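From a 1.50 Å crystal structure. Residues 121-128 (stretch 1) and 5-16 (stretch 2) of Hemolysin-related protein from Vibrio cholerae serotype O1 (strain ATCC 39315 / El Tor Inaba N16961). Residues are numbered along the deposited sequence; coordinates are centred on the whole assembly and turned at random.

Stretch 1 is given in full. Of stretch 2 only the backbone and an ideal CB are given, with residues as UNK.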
# COMPACT_ATOMS: atom_id res chain seq x y z
N GLN A 121 3.19 -3.45 -12.20
CA GLN A 121 1.82 -3.68 -11.76
C GLN A 121 1.83 -3.80 -10.24
O GLN A 121 2.79 -4.29 -9.65
CB GLN A 121 1.24 -4.93 -12.43
CG GLN A 121 -0.16 -5.32 -12.00
CD GLN A 121 -0.70 -6.49 -12.81
OE1 GLN A 121 -0.90 -6.38 -14.02
NE2 GLN A 121 -0.92 -7.62 -12.14
N ILE A 122 0.75 -3.33 -9.62
CA ILE A 122 0.51 -3.52 -8.20
C ILE A 122 -0.76 -4.35 -8.07
O ILE A 122 -1.82 -3.97 -8.59
CB ILE A 122 0.35 -2.18 -7.45
CG1 ILE A 122 1.52 -1.24 -7.76
CG2 ILE A 122 0.26 -2.44 -5.94
CD1 ILE A 122 1.38 0.15 -7.15
N ASN A 123 -0.64 -5.50 -7.42
CA ASN A 123 -1.81 -6.26 -7.02
C ASN A 123 -2.25 -5.77 -5.65
O ASN A 123 -1.41 -5.52 -4.78
CB ASN A 123 -1.51 -7.76 -7.00
CG ASN A 123 -1.10 -8.29 -8.36
OD1 ASN A 123 -1.60 -7.85 -9.39
ND2 ASN A 123 -0.18 -9.25 -8.36
N VAL A 124 -3.56 -5.58 -5.48
CA VAL A 124 -4.13 -5.04 -4.26
C VAL A 124 -5.29 -5.92 -3.83
O VAL A 124 -6.17 -6.23 -4.64
CB VAL A 124 -4.60 -3.59 -4.44
CG1 VAL A 124 -5.07 -3.01 -3.10
CG2 VAL A 124 -3.50 -2.73 -5.05
N TRP A 125 -5.30 -6.31 -2.56
CA TRP A 125 -6.38 -7.11 -1.99
C TRP A 125 -7.20 -6.22 -1.06
O TRP A 125 -6.65 -5.60 -0.14
CB TRP A 125 -5.82 -8.32 -1.24
CG TRP A 125 -5.28 -9.39 -2.14
CD1 TRP A 125 -5.91 -10.53 -2.51
CD2 TRP A 125 -3.99 -9.41 -2.77
NE1 TRP A 125 -5.10 -11.27 -3.34
CE2 TRP A 125 -3.92 -10.60 -3.52
CE3 TRP A 125 -2.90 -8.54 -2.79
CZ2 TRP A 125 -2.80 -10.95 -4.27
CZ3 TRP A 125 -1.78 -8.88 -3.53
CH2 TRP A 125 -1.74 -10.08 -4.26
N THR A 126 -8.50 -6.16 -1.31
CA THR A 126 -9.41 -5.40 -0.46
C THR A 126 -10.75 -6.11 -0.40
O THR A 126 -11.18 -6.73 -1.38
CB THR A 126 -9.62 -3.96 -0.96
OG1 THR A 126 -10.47 -3.25 -0.05
CG2 THR A 126 -10.26 -3.94 -2.36
N GLY A 127 -11.39 -6.03 0.76
CA GLY A 127 -12.77 -6.46 0.94
C GLY A 127 -13.78 -5.33 0.94
O GLY A 127 -14.93 -5.55 1.31
N GLY A 128 -13.38 -4.11 0.57
CA GLY A 128 -14.30 -3.00 0.44
C GLY A 128 -14.21 -1.96 1.53
O GLY A 128 -14.97 -0.99 1.49
N UNK A 5 7.04 -10.30 -2.42
CA UNK A 5 6.04 -11.04 -1.64
C UNK A 5 4.72 -10.29 -1.62
O UNK A 5 4.62 -9.11 -1.97
CB UNK A 5 6.53 -11.28 -0.21
N UNK A 6 3.67 -11.00 -1.21
CA UNK A 6 2.40 -10.36 -0.89
C UNK A 6 2.53 -9.81 0.52
O UNK A 6 2.64 -10.57 1.49
CB UNK A 6 1.22 -11.33 -1.01
N UNK A 7 2.56 -8.49 0.65
CA UNK A 7 2.59 -7.84 1.95
C UNK A 7 1.18 -7.82 2.54
O UNK A 7 0.20 -7.59 1.84
CB UNK A 7 3.15 -6.42 1.84
N UNK A 8 1.09 -8.07 3.84
CA UNK A 8 -0.20 -8.10 4.49
C UNK A 8 -0.87 -9.43 4.28
O UNK A 8 -0.27 -10.48 4.50
CB UNK A 8 -1.09 -6.97 3.98
N UNK A 9 -2.13 -9.39 3.83
CA UNK A 9 -2.98 -10.57 3.75
C UNK A 9 -3.70 -10.57 2.41
O UNK A 9 -3.88 -9.52 1.79
CB UNK A 9 -3.98 -10.61 4.91
N UNK A 10 -4.11 -11.76 1.97
CA UNK A 10 -4.67 -11.93 0.63
C UNK A 10 -5.95 -12.76 0.64
O UNK A 10 -6.26 -13.44 -0.34
CB UNK A 10 -3.64 -12.59 -0.29
N UNK A 11 -6.71 -12.70 1.73
CA UNK A 11 -7.95 -13.47 1.80
C UNK A 11 -9.09 -12.79 1.04
O UNK A 11 -9.99 -13.48 0.55
CB UNK A 11 -8.35 -13.68 3.26
N UNK A 12 -9.06 -11.47 0.92
CA UNK A 12 -10.14 -10.72 0.29
C UNK A 12 -9.89 -10.62 -1.22
O UNK A 12 -9.04 -11.33 -1.77
CB UNK A 12 -10.26 -9.33 0.91
N UNK A 13 -10.62 -9.75 -1.90
CA UNK A 13 -10.68 -9.76 -3.35
C UNK A 13 -9.46 -9.08 -3.97
O UNK A 13 -9.04 -8.01 -3.54
CB UNK A 13 -11.96 -9.08 -3.83
N UNK A 14 -8.92 -9.70 -5.02
CA UNK A 14 -7.72 -9.21 -5.68
C UNK A 14 -8.06 -8.31 -6.86
O UNK A 14 -8.81 -8.70 -7.76
CB UNK A 14 -6.86 -10.38 -6.15
N UNK A 15 -7.47 -7.11 -6.87
CA UNK A 15 -7.49 -6.23 -8.02
C UNK A 15 -6.07 -6.04 -8.53
O UNK A 15 -5.10 -6.24 -7.80
CB UNK A 15 -8.13 -4.89 -7.67
N UNK A 16 -5.96 -5.66 -9.79
CA UNK A 16 -4.66 -5.51 -10.45
C UNK A 16 -4.60 -4.14 -11.09
O UNK A 16 -5.48 -3.78 -11.89
CB UNK A 16 -4.43 -6.61 -11.49

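Two antiparallel pairs of backbone hydrogen bonds fix the register: position 15 N to Val-124 O at 2.7 Å and Val-124 N to position 15 O at 2.9 Å, then Thr-126 N to position 13 O at 2.9 Å and a weak bond from position 13 N to Thr-126 O at 3.1 Å. Side chains at 14 and 16 therefore share the face of Trp-125 and Asn-123, and those at 13 and 15 the face of Val-124 and Thr-126.

Position 5 has its ideal CB beyond 5.5 Å of stretch 1, and phi/psi of -62/166 fits many residues, proline included. It is Pro-5, without contact here.

At position 6 the CA-to-CB bond points toward stretch 1, and the ideal CB lies 4.6 Å from Trp-125 CH2. An aliphatic or other apolar group would suit the indole. Ile-6 does so: its CG2 sits 4.2 Å from the centroid of the six-membered ring of Trp-125, over the face, and its CD1 is 3.8 Å from Trp-125 CH2.

Position 7 points sideways, with nothing of stretch 1 near its CB, so the visible atoms set little preference; it is Phe-7. At position 8, phi/psi of 82/-130 would jam a CB against the preceding carbonyl O, which calls for glycine, and Gly-8 is found. Position 9 points away, leaving its side chain undetermined; it is Tyr-9, whose backbone O lies 3.8 Å from Trp-125 CB.

Position 10 points sideways, yet its ideal CB is 3.6 Å from Trp-125 NE1. Alanine, serine or another residue offering a CH group could lie on the ring. Ser-10 CB stands 3.7 Å from the centroid of the five-membered ring, 11° off its normal. A water links Ser-10 O (2.7 Å from the water O) to Trp-125 NE1 (2.9 Å from the same O).

Position 11 points away from stretch 1, so many residues would do; it is Asn-11, making no contact.

Position 12 points toward stretch 1, its ideal CB 3.5 Å from both Gly-127 N and Thr-126 C. Such closeness favours a compact side chain, such as serine, threonine or valine. In Thr-12, OG1 comes within 3.4 Å of Thr-126 C and 3.9 Å of Trp-125 CB.

The ideal CB of position 13 is 3.5 Å from Thr-126 O, and Gly-127, lacking a side chain, lies beyond. A polar or flexible chain would fit; the residue is Gln-13, whose end turns nearer to stretch 1.

At position 14 the ideal CB is 3.4 Å from Trp-125 NE1, so a chain with a long methylene run could cover the indole. Gln-14 lies over the ring face opposite Ser-10 and Ile-6, its CG 4.0 Å from the five-membered ring centroid.

Position 15 pairs with Val-124, where small or beta-branched residues would suit; it is Ser-15.

Position 16 places its ideal CB 3.7 Å from both Gln-121 NE2 and Asn-123 OD1, inviting a polar chain. Gln-16 CD packs 3.6 Å from Gln-121 NE2.

Stretch 2 (5-16) PIFGYSNTQQSQ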
# COMPACT_ATOMS: atom_id res chain seq x y z
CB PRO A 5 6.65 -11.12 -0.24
CG PRO A 5 8.11 -10.83 -0.42
CD PRO A 5 8.20 -9.92 -1.60
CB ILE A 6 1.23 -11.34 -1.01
CG1 ILE A 6 1.12 -11.87 -2.44
CG2 ILE A 6 -0.07 -10.66 -0.58
CD1 ILE A 6 0.06 -12.96 -2.62
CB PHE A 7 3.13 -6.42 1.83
CG PHE A 7 4.41 -6.32 1.06
CD1 PHE A 7 5.58 -6.84 1.58
CD2 PHE A 7 4.44 -5.69 -0.17
CE1 PHE A 7 6.76 -6.76 0.87
CE2 PHE A 7 5.62 -5.60 -0.89
CZ PHE A 7 6.79 -6.13 -0.36
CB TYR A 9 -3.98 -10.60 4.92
CG TYR A 9 -3.35 -10.15 6.22
CD1 TYR A 9 -2.68 -11.05 7.03
CD2 TYR A 9 -3.43 -8.83 6.63
CE1 TYR A 9 -2.10 -10.64 8.22
CE2 TYR A 9 -2.85 -8.41 7.82
CZ TYR A 9 -2.19 -9.32 8.61
OH TYR A 9 -1.61 -8.92 9.80
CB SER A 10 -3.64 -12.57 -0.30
OG SER A 10 -3.25 -13.85 0.18
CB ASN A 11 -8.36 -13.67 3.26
CG ASN A 11 -8.71 -12.37 3.96
OD1 ASN A 11 -7.94 -11.41 3.95
ND2 ASN A 11 -9.89 -12.32 4.57
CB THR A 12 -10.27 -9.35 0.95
OG1 THR A 12 -8.99 -8.71 0.98
CG2 THR A 12 -10.80 -9.51 2.37
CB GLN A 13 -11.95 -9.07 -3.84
CG GLN A 13 -13.22 -9.83 -3.49
CD GLN A 13 -13.78 -9.42 -2.15
OE1 GLN A 13 -13.89 -8.23 -1.84
NE2 GLN A 13 -14.15 -10.41 -1.34
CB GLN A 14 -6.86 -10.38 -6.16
CG GLN A 14 -5.54 -9.94 -6.77
CD GLN A 14 -4.70 -11.09 -7.29
OE1 GLN A 14 -4.95 -12.25 -6.99
NE2 GLN A 14 -3.70 -10.76 -8.09
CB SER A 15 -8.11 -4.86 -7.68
OG SER A 15 -9.49 -4.99 -7.35
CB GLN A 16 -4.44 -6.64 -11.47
CG GLN A 16 -4.69 -8.02 -10.83
CD GLN A 16 -4.15 -9.20 -11.63
OE1 GLN A 16 -3.51 -10.10 -11.07
NE2 GLN A 16 -4.42 -9.21 -12.92
O HOH W 1 -6.26 -13.92 -3.02
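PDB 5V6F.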